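Local coordinates for protein nitroreductase (Bacteroides fragilis NCTC 9343, PDB 3EK3) that binds flavin mononucleotide between its two subunits and probably acts as an NAD(P)H-dependent oxidoreductase of the nitroreductase family, at residues Ala40-Gly43 against Thr48-Phe51. Numbering follows the deposited sequence.
Sequences APSG and TWHF. With FMN (flavin mononucleotide), chain B.
A40 O and P41 O converge on one corner of the W49 indole, the CH2 carbon, which stands 3.2 Å from A40 O and 3.4 Å from P41 O. A40 O meets the ring at its edge, in plane, as an aromatic C-H facing a carbonyl would. P41 O is buried with no hydrogen-bond partner in the model; it sits off the ring plane, on the S42 side, where W49 CH2 may offer it weak C-H polarisation. A40 CB joins at the same corner, 3.7 Å from W49 CH2, and adds an apolar touch.

The ring is also gripped across its flat sides. S42 CB rides over one face, 4.0 Å from the centroid of the W49 six-membered ring and 27° off its normal, a CH-pi contact, while F51 CZ covers the opposite face near the rim. W49 CG lies between the backbone N and carbonyl carbon (chi1 43°), which lays the indole between residues 40-42 and F51. The S42 hydroxyl leaves the ring to hydrogen bond E47 N, tying the intervening turn back to the segment before it.

The other side of 40-43 faces the cofactor. P41 CB reaches to 3.1 Å from FMN O3', and G43 N, which hydrogen-bonds D112 OD1 on helix 109-126, lies 3.3 Å from FMN C8 of the flavin ring. R14, R15, S16 and R18 of the second subunit hydrogen-bond that same cofactor, and F51 pairs in parallel with a strand of that subunit. The principle illustrated is an aromatic wedge behind a cofactor-facing loop, joining it to the start of strand 50-54, where the sheet continues into the second subunit, in the nitroreductase fold, whose FMN sites lie at the dimer interface.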
loop_
_atom_site.group_PDB
_atom_site.type_symbol
_atom_site.label_atom_id
_atom_site.label_comp_id
_atom_site.label_asym_id
_atom_site.label_seq_id
_atom_site.Cartn_x
_atom_site.Cartn_y
_atom_site.Cartn_z
ATOM N N ALA A 40 -8.151 5.732 0.222
ATOM C CA ALA A 40 -7.165 5.005 -0.556
ATOM C C ALA A 40 -7.755 4.454 -1.872
ATOM O O ALA A 40 -8.964 4.181 -1.995
ATOM C CB ALA A 40 -6.530 3.812 0.288
ATOM N N PRO A 41 -6.894 4.281 -2.870
ATOM C CA PRO A 41 -7.354 3.701 -4.098
ATOM C C PRO A 41 -7.643 2.231 -3.823
ATOM O O PRO A 41 -7.005 1.645 -2.934
ATOM C CB PRO A 41 -6.140 3.818 -5.035
ATOM C CG PRO A 41 -4.936 3.899 -4.123
ATOM C CD PRO A 41 -5.453 4.632 -2.889
ATOM N N SER A 42 -8.617 1.692 -4.533
ATOM C CA SER A 42 -8.877 0.230 -4.535
ATOM C C SER A 42 -9.154 -0.241 -5.921
ATOM O O SER A 42 -9.751 0.461 -6.741
ATOM C CB SER A 42 -10.036 -0.146 -3.593
ATOM O OG SER A 42 -11.297 0.351 -4.033
ATOM N N GLY A 43 -8.767 -1.494 -6.208
ATOM C CA GLY A 43 -8.940 -2.032 -7.533
ATOM C C GLY A 43 -10.399 -2.004 -7.890
ATOM O O GLY A 43 -11.242 -2.434 -7.080
ATOM N N THR A 48 -14.098 -3.137 -0.995
ATOM C CA THR A 48 -14.595 -4.298 -0.282
ATOM C C THR A 48 -13.931 -4.442 1.098
ATOM O O THR A 48 -14.307 -5.300 1.892
ATOM C CB THR A 48 -14.398 -5.588 -1.113
ATOM O OG1 THR A 48 -13.068 -5.585 -1.650
ATOM C CG2 THR A 48 -15.399 -5.634 -2.239
ATOM N N TRP A 49 -12.937 -3.610 1.365
ATOM C CA TRP A 49 -12.211 -3.634 2.636
ATOM C C TRP A 49 -13.120 -3.318 3.825
ATOM O O TRP A 49 -14.214 -2.749 3.684
ATOM C CB TRP A 49 -11.046 -2.630 2.633
ATOM C CG TRP A 49 -11.333 -1.251 2.022
ATOM C CD1 TRP A 49 -12.481 -0.501 2.126
ATOM C CD2 TRP A 49 -10.449 -0.496 1.210
ATOM N NE1 TRP A 49 -12.356 0.648 1.426
ATOM C CE2 TRP A 49 -11.113 0.683 0.850
ATOM C CE3 TRP A 49 -9.144 -0.695 0.749
ATOM C CZ2 TRP A 49 -10.530 1.639 0.040
ATOM C CZ3 TRP A 49 -8.565 0.271 -0.036
ATOM C CH2 TRP A 49 -9.260 1.415 -0.386
ATOM N N HIS A 50 -12.644 -3.684 5.009
ATOM C CA HIS A 50 -13.243 -3.232 6.254
ATOM C C HIS A 50 -12.125 -2.817 7.196
ATOM O O HIS A 50 -11.057 -3.415 7.195
ATOM C CB HIS A 50 -14.059 -4.333 6.933
ATOM C CG HIS A 50 -15.121 -3.806 7.847
ATOM N ND1 HIS A 50 -16.347 -3.373 7.388
ATOM C CD2 HIS A 50 -15.128 -3.611 9.184
ATOM C CE1 HIS A 50 -17.063 -2.926 8.411
ATOM N NE2 HIS A 50 -16.341 -3.053 9.510
ATOM N N PHE A 51 -12.418 -1.794 7.990
ATOM C CA PHE A 51 -11.505 -1.226 8.950
ATOM C C PHE A 51 -12.150 -1.341 10.328
ATOM O O PHE A 51 -13.121 -0.650 10.602
ATOM C CB PHE A 51 -11.261 0.249 8.627
ATOM C CG PHE A 51 -10.943 0.532 7.162
ATOM C CD1 PHE A 51 -9.833 0.005 6.573
ATOM C CD2 PHE A 51 -11.794 1.313 6.376
ATOM C CE1 PHE A 51 -9.527 0.284 5.241
ATOM C CE2 PHE A 51 -11.498 1.590 5.027
ATOM C CZ PHE A 51 -10.357 1.041 4.466
HETATM N N1 FMN B . -6.818 2.064 -12.541
HETATM C C2 FMN B . -6.583 1.865 -13.882
HETATM O O2 FMN B . -6.952 2.701 -14.712
HETATM N N3 FMN B . -5.969 0.722 -14.348
HETATM C C4 FMN B . -5.587 -0.237 -13.473
HETATM O O4 FMN B . -4.848 -1.135 -13.908
HETATM C C4A FMN B . -5.807 -0.033 -12.104
HETATM N N5 FMN B . -5.407 -0.984 -11.201
HETATM C C5A FMN B . -5.576 -0.807 -9.842
HETATM C C6 FMN B . -5.118 -1.785 -8.959
HETATM C C7 FMN B . -5.241 -1.616 -7.581
HETATM C C7M FMN B . -4.559 -2.580 -6.611
HETATM C C8 FMN B . -5.801 -0.427 -7.096
HETATM C C8M FMN B . -5.522 -0.020 -5.669
HETATM C C9 FMN B . -6.255 0.551 -7.987
HETATM C C9A FMN B . -6.145 0.379 -9.364
HETATM N N10 FMN B . -6.605 1.336 -10.284
HETATM C C10 FMN B . -6.395 1.147 -11.630
HETATM C "C1'" FMN B . -7.217 2.634 -9.814
HETATM C "C2'" FMN B . -8.625 2.390 -9.259
HETATM O "O2'" FMN B . -9.535 2.168 -10.321
HETATM C "C3'" FMN B . -9.042 3.640 -8.503
HETATM O "O3'" FMN B . -8.244 3.729 -7.342
HETATM C "C4'" FMN B . -10.517 3.599 -8.058
HETATM O "O4'" FMN B . -11.377 3.668 -9.188
HETATM C "C5'" FMN B . -10.832 4.754 -7.110
HETATM O "O5'" FMN B . -10.651 5.998 -7.774
HETATM P P FMN B . -9.647 7.140 -7.212
HETATM O O1P FMN B . -9.967 7.357 -5.785
HETATM O O2P FMN B . -9.762 8.370 -8.131
HETATM O O3P FMN B . -8.244 6.587 -7.223
#